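Local structure of mutual gliding-motility protein MglA (Myxococcus xanthus DK 1622, 6H17) at residues L117-L120 with R121-A125; N147-T150 with V151-R155. The protein binds and hydrolyses GTP as a small Ras-like GTPase, acting as an intracellular switch that coordinates social and adventurous gliding and sets their direction and speed. All coordinates share one frame; numbering follows the deposited sequence.

Contact 1: L117-L120 with R121-A125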
loop_
_atom_site.group_PDB
_atom_site.type_symbol
_atom_site.label_atom_id
_atom_site.label_comp_id
_atom_site.label_asym_id
_atom_site.label_seq_id
_atom_site.Cartn_x
_atom_site.Cartn_y
_atom_site.Cartn_z
ATOM N N LEU A 117 11.186 -5.277 -1.480
ATOM C CA LEU A 117 11.115 -4.912 -0.065
ATOM C C LEU A 117 12.361 -4.138 0.358
ATOM O O LEU A 117 12.270 -3.162 1.115
ATOM C CB LEU A 117 10.918 -6.180 0.774
ATOM C CG LEU A 117 10.863 -6.001 2.285
ATOM C CD1 LEU A 117 9.761 -5.025 2.662
ATOM C CD2 LEU A 117 10.656 -7.376 2.936
ATOM N N GLU A 118 13.529 -4.543 -0.129
ATOM C CA GLU A 118 14.738 -3.778 0.151
ATOM C C GLU A 118 14.680 -2.401 -0.506
ATOM O O GLU A 118 15.101 -1.395 0.091
ATOM C CB GLU A 118 15.973 -4.561 -0.291
ATOM C CG GLU A 118 17.262 -3.787 -0.100
ATOM C CD GLU A 118 17.639 -3.551 1.352
ATOM O OE1 GLU A 118 18.682 -2.887 1.570
ATOM O OE2 GLU A 118 16.922 -3.993 2.279
ATOM N N ASN A 119 14.162 -2.332 -1.733
ATOM C CA ASN A 119 13.985 -1.059 -2.415
ATOM C C ASN A 119 13.065 -0.131 -1.640
ATOM O O ASN A 119 13.317 1.081 -1.581
ATOM C CB ASN A 119 13.443 -1.354 -3.816
ATOM C CG ASN A 119 13.211 -0.123 -4.641
ATOM O OD1 ASN A 119 12.064 0.196 -4.967
ATOM N ND2 ASN A 119 14.281 0.554 -5.024
ATOM N N LEU A 120 11.989 -0.668 -1.048
ATOM C CA LEU A 120 11.130 0.135 -0.180
ATOM C C LEU A 120 11.926 0.714 0.984
ATOM O O LEU A 120 11.825 1.906 1.293
ATOM C CB LEU A 120 9.981 -0.721 0.355
ATOM C CG LEU A 120 9.049 -0.072 1.384
ATOM C CD1 LEU A 120 8.373 1.176 0.844
ATOM C CD2 LEU A 120 8.025 -1.111 1.863
ATOM N N ARG A 121 12.709 -0.131 1.655
ATOM C CA ARG A 121 13.485 0.342 2.799
ATOM C C ARG A 121 14.456 1.438 2.387
ATOM O O ARG A 121 14.570 2.466 3.064
ATOM C CB ARG A 121 14.219 -0.843 3.428
ATOM C CG ARG A 121 14.974 -0.498 4.699
ATOM C CD ARG A 121 15.793 -1.682 5.194
ATOM N NE ARG A 121 17.009 -1.869 4.406
ATOM C CZ ARG A 121 18.115 -1.146 4.561
ATOM N NH1 ARG A 121 18.156 -0.184 5.471
ATOM N NH2 ARG A 121 19.178 -1.381 3.803
ATOM N N ILE A 122 15.157 1.240 1.265
ATOM C CA ILE A 122 16.131 2.213 0.797
ATOM C C ILE A 122 15.453 3.508 0.392
ATOM O O ILE A 122 15.929 4.599 0.724
ATOM C CB ILE A 122 16.947 1.604 -0.366
ATOM C CG1 ILE A 122 17.846 0.469 0.124
ATOM C CG2 ILE A 122 17.725 2.709 -1.091
ATOM C CD1 ILE A 122 18.981 0.904 1.029
ATOM N N ASN A 123 14.341 3.420 -0.330
ATOM C CA ASN A 123 13.677 4.637 -0.786
ATOM C C ASN A 123 13.123 5.423 0.385
ATOM O O ASN A 123 13.159 6.662 0.374
ATOM C CB ASN A 123 12.601 4.307 -1.816
ATOM C CG ASN A 123 13.194 4.051 -3.185
ATOM O OD1 ASN A 123 14.352 4.390 -3.457
ATOM N ND2 ASN A 123 12.419 3.456 -4.058
ATOM N N LEU A 124 12.581 4.734 1.393
ATOM C CA LEU A 124 12.159 5.447 2.598
ATOM C C LEU A 124 13.344 6.148 3.252
ATOM O O LEU A 124 13.240 7.314 3.633
ATOM C CB LEU A 124 11.448 4.510 3.564
ATOM C CG LEU A 124 10.054 4.061 3.103
ATOM C CD1 LEU A 124 9.540 2.961 3.982
ATOM C CD2 LEU A 124 9.072 5.231 3.104
ATOM N N ALA A 125 14.499 5.472 3.352
ATOM C CA ALA A 125 15.676 6.116 3.931
ATOM C C ALA A 125 16.125 7.310 3.101
ATOM O O ALA A 125 16.585 8.321 3.657
ATOM C CB ALA A 125 16.813 5.096 4.057
#
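The C-terminal turns of helix 110-125, the connecting helix of a beta-alpha-beta unit in this P-loop GTPase fold, carry an i to i+3 salt bridge between Glu118 and Arg121 on one flank and an i to i+4 leucine pair on another. In the conformer given, Arg121 presents the side of its guanidinium, so that two nitrogens grip the carboxylate, one to each oxygen. NE gives a nearly straight bond to Glu118 OE2 (3.0 Å, 177°), while NH2 reaches Glu118 OE1 at 2.7 Å. Both oxygens are met on their syn sides and lie close to the guanidinium plane, yet the two flat groups are twisted 43° apart, so the fork is not flat. A bend at chi2 of Glu118 and another at chi3 of Arg121 turn the two chains, which run side by side, into this grip. The arginine has a second conformer, so the grip is probably not permanent. An alanine here, in place of Glu118, removes both acceptors, and the Arg121 guanidinium, left without its charge partner, is likely to turn more freely. Underneath runs regular helical bonding, such as Ile122 N to Glu118 O at 2.9 Å. On the buried side Leu120 and Leu124 lie alongside each other, CD1 to CD1 at 3.8 Å. The amides of Asn119 and Asn123, steeply turned against each other, do not bond to each other; both hydrogen-bond to Tyr18 and Asp86, and Asn119 also to Arg89. Leu117 and Leu120 pack on Phe101 and Val99 of strand 98-104, Leu124 on the loop residues Val96, Tyr129 and Leu131, and Asn123 on Lys90 and Leu93 of helix 86-93.

Contact 2: N147-T150 with V151-R155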
loop_
_atom_site.group_PDB
_atom_site.type_symbol
_atom_site.label_atom_id
_atom_site.label_comp_id
_atom_site.label_asym_id
_atom_site.label_seq_id
_atom_site.Cartn_x
_atom_site.Cartn_y
_atom_site.Cartn_z
ATOM N N ASN A 147 1.598 -22.741 -7.095
ATOM C CA ASN A 147 3.010 -22.467 -6.875
ATOM C C ASN A 147 3.236 -21.437 -5.765
ATOM O O ASN A 147 4.361 -20.940 -5.627
ATOM C CB ASN A 147 3.681 -22.036 -8.193
ATOM C CG ASN A 147 2.959 -20.868 -8.902
ATOM O OD1 ASN A 147 1.733 -20.778 -8.899
ATOM N ND2 ASN A 147 3.732 -20.017 -9.573
ATOM N N ALA A 148 2.224 -21.126 -4.961
ATOM C CA ALA A 148 2.400 -20.231 -3.827
ATOM C C ALA A 148 3.256 -20.883 -2.752
ATOM O O ALA A 148 3.072 -22.056 -2.409
ATOM C CB ALA A 148 1.040 -19.862 -3.235
ATOM N N VAL A 149 4.187 -20.101 -2.210
ATOM C CA VAL A 149 4.983 -20.503 -1.048
ATOM C C VAL A 149 4.076 -20.607 0.172
ATOM O O VAL A 149 3.032 -19.964 0.251
ATOM C CB VAL A 149 6.067 -19.412 -0.884
ATOM C CG1 VAL A 149 6.830 -19.531 0.423
ATOM C CG2 VAL A 149 7.033 -19.471 -2.073
ATOM N N THR A 150 4.457 -21.438 1.138
ATOM C CA THR A 150 3.609 -21.537 2.321
ATOM C C THR A 150 3.646 -20.224 3.108
ATOM O O THR A 150 4.589 -19.436 3.014
ATOM C CB THR A 150 4.040 -22.684 3.240
ATOM O OG1 THR A 150 5.266 -22.321 3.885
ATOM C CG2 THR A 150 4.209 -23.971 2.485
ATOM N N VAL A 151 2.590 -19.981 3.886
ATOM C CA VAL A 151 2.516 -18.733 4.645
ATOM C C VAL A 151 3.676 -18.642 5.630
ATOM O O VAL A 151 4.285 -17.584 5.811
ATOM C CB VAL A 151 1.154 -18.602 5.349
ATOM C CG1 VAL A 151 1.194 -17.401 6.302
ATOM C CG2 VAL A 151 0.053 -18.454 4.344
ATOM N N GLU A 152 4.003 -19.752 6.283
ATOM C CA GLU A 152 5.106 -19.749 7.230
ATOM C C GLU A 152 6.405 -19.367 6.542
ATOM O O GLU A 152 7.218 -18.626 7.101
ATOM C CB GLU A 152 5.233 -21.123 7.879
ATOM C CG GLU A 152 6.278 -21.181 8.975
ATOM C CD GLU A 152 6.408 -22.564 9.593
ATOM O OE1 GLU A 152 7.165 -22.702 10.577
ATOM O OE2 GLU A 152 5.758 -23.510 9.099
ATOM N N GLU A 153 6.626 -19.870 5.327
ATOM C CA GLU A 153 7.840 -19.522 4.599
ATOM C C GLU A 153 7.827 -18.063 4.137
ATOM O O GLU A 153 8.880 -17.410 4.110
ATOM C CB GLU A 153 8.033 -20.461 3.411
ATOM C CG GLU A 153 8.386 -21.862 3.783
ATOM C CD GLU A 153 8.010 -22.859 2.677
ATOM O OE1 GLU A 153 8.107 -24.064 2.940
ATOM O OE2 GLU A 153 7.597 -22.442 1.576
ATOM N N MET A 154 6.655 -17.535 3.770
ATOM C CA MET A 154 6.560 -16.115 3.436
ATOM C C MET A 154 6.940 -15.250 4.630
ATOM O O MET A 154 7.682 -14.267 4.490
ATOM C CB MET A 154 5.136 -15.768 3.004
ATOM C CG MET A 154 4.712 -16.359 1.666
ATOM S SD MET A 154 5.541 -15.716 0.184
ATOM C CE MET A 154 4.774 -14.137 0.008
ATOM N N ARG A 155 6.449 -15.618 5.818
ATOM C CA ARG A 155 6.742 -14.861 7.026
ATOM C C ARG A 155 8.228 -14.918 7.342
ATOM O O ARG A 155 8.851 -13.896 7.655
ATOM C CB ARG A 155 5.925 -15.447 8.179
ATOM C CG ARG A 155 6.183 -14.770 9.519
ATOM C CD ARG A 155 5.408 -15.457 10.648
ATOM N NE ARG A 155 4.010 -15.685 10.278
ATOM C CZ ARG A 155 3.426 -16.879 10.173
ATOM N NH1 ARG A 155 4.093 -17.999 10.435
ATOM N NH2 ARG A 155 2.151 -16.948 9.824
HETATM O O HOH W 1 6.044 -24.299 5.648
#
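Thr150 OG1 takes the capping bond from Glu153 N (3.2 Å) and also meets a water at 2.8 Å; Thr150 is the N-cap of helix 151-158. The return half of the exchange is a weak bond: Thr150 N donates to Glu153 OE2 at 3.3 Å, and the reciprocal pair forms a capping box. The N-H of the cap and the N-H of Glu153, the third helical residue, are thus each held by the other residue's side chain. The threonine hydroxyl sits between its own backbone N and carbonyl carbon (chi1 72°), from where it can face the amide of Glu153. From CG the extended glutamate crosses the threonine side chain; a chi1 of -70°, with CG beside its own backbone N, points it that way. The same water gives a weak bond to Glu153 OE1, bridging the two side chains. Within this frame the helix begins regularly, with Met154 N donating to Thr150 O at 2.9 Å. A carboxylate near the positive end of the helix dipole is likely to be favoured there. Beside the capping box, Val149 just before the cap and Met154, the fourth helical residue, form a hydrophobic staple, with CB of Val149 3.9 Å from SD of Met154. Val149 also touches Ile107 of the loop after strand 98-104, while its carbonyl oxygen accepts from Arg143. Met154, bent at chi2 and chi3, packs on Ser105 and on Tyr140 of strand 136-141. On the glutamate side, CG1 of Val149 lies 3.4 Å from CB of Glu153.

Two local contacts in one P-loop (Ras-like) GTPase fold follow each other along the chain. Contact 1 comes first, in the last turns of helix 110-125; strand 136-141 then intervenes, and contact 2 opens helix 151-158. Their centres are 22 Å apart and their nearest atoms about 8 Å apart, so they do not touch. What they share is the central sheet: helix 110-125 packs on strand 98-104, whereas contact 2 reaches the loop following that strand and Tyr140 of strand 136-141. The side chains of Asn119 and Met154 each lie about 11 Å from the bound GTP analogue, so neither touches it, and both contacts are structural packing beyond the nucleotide pocket.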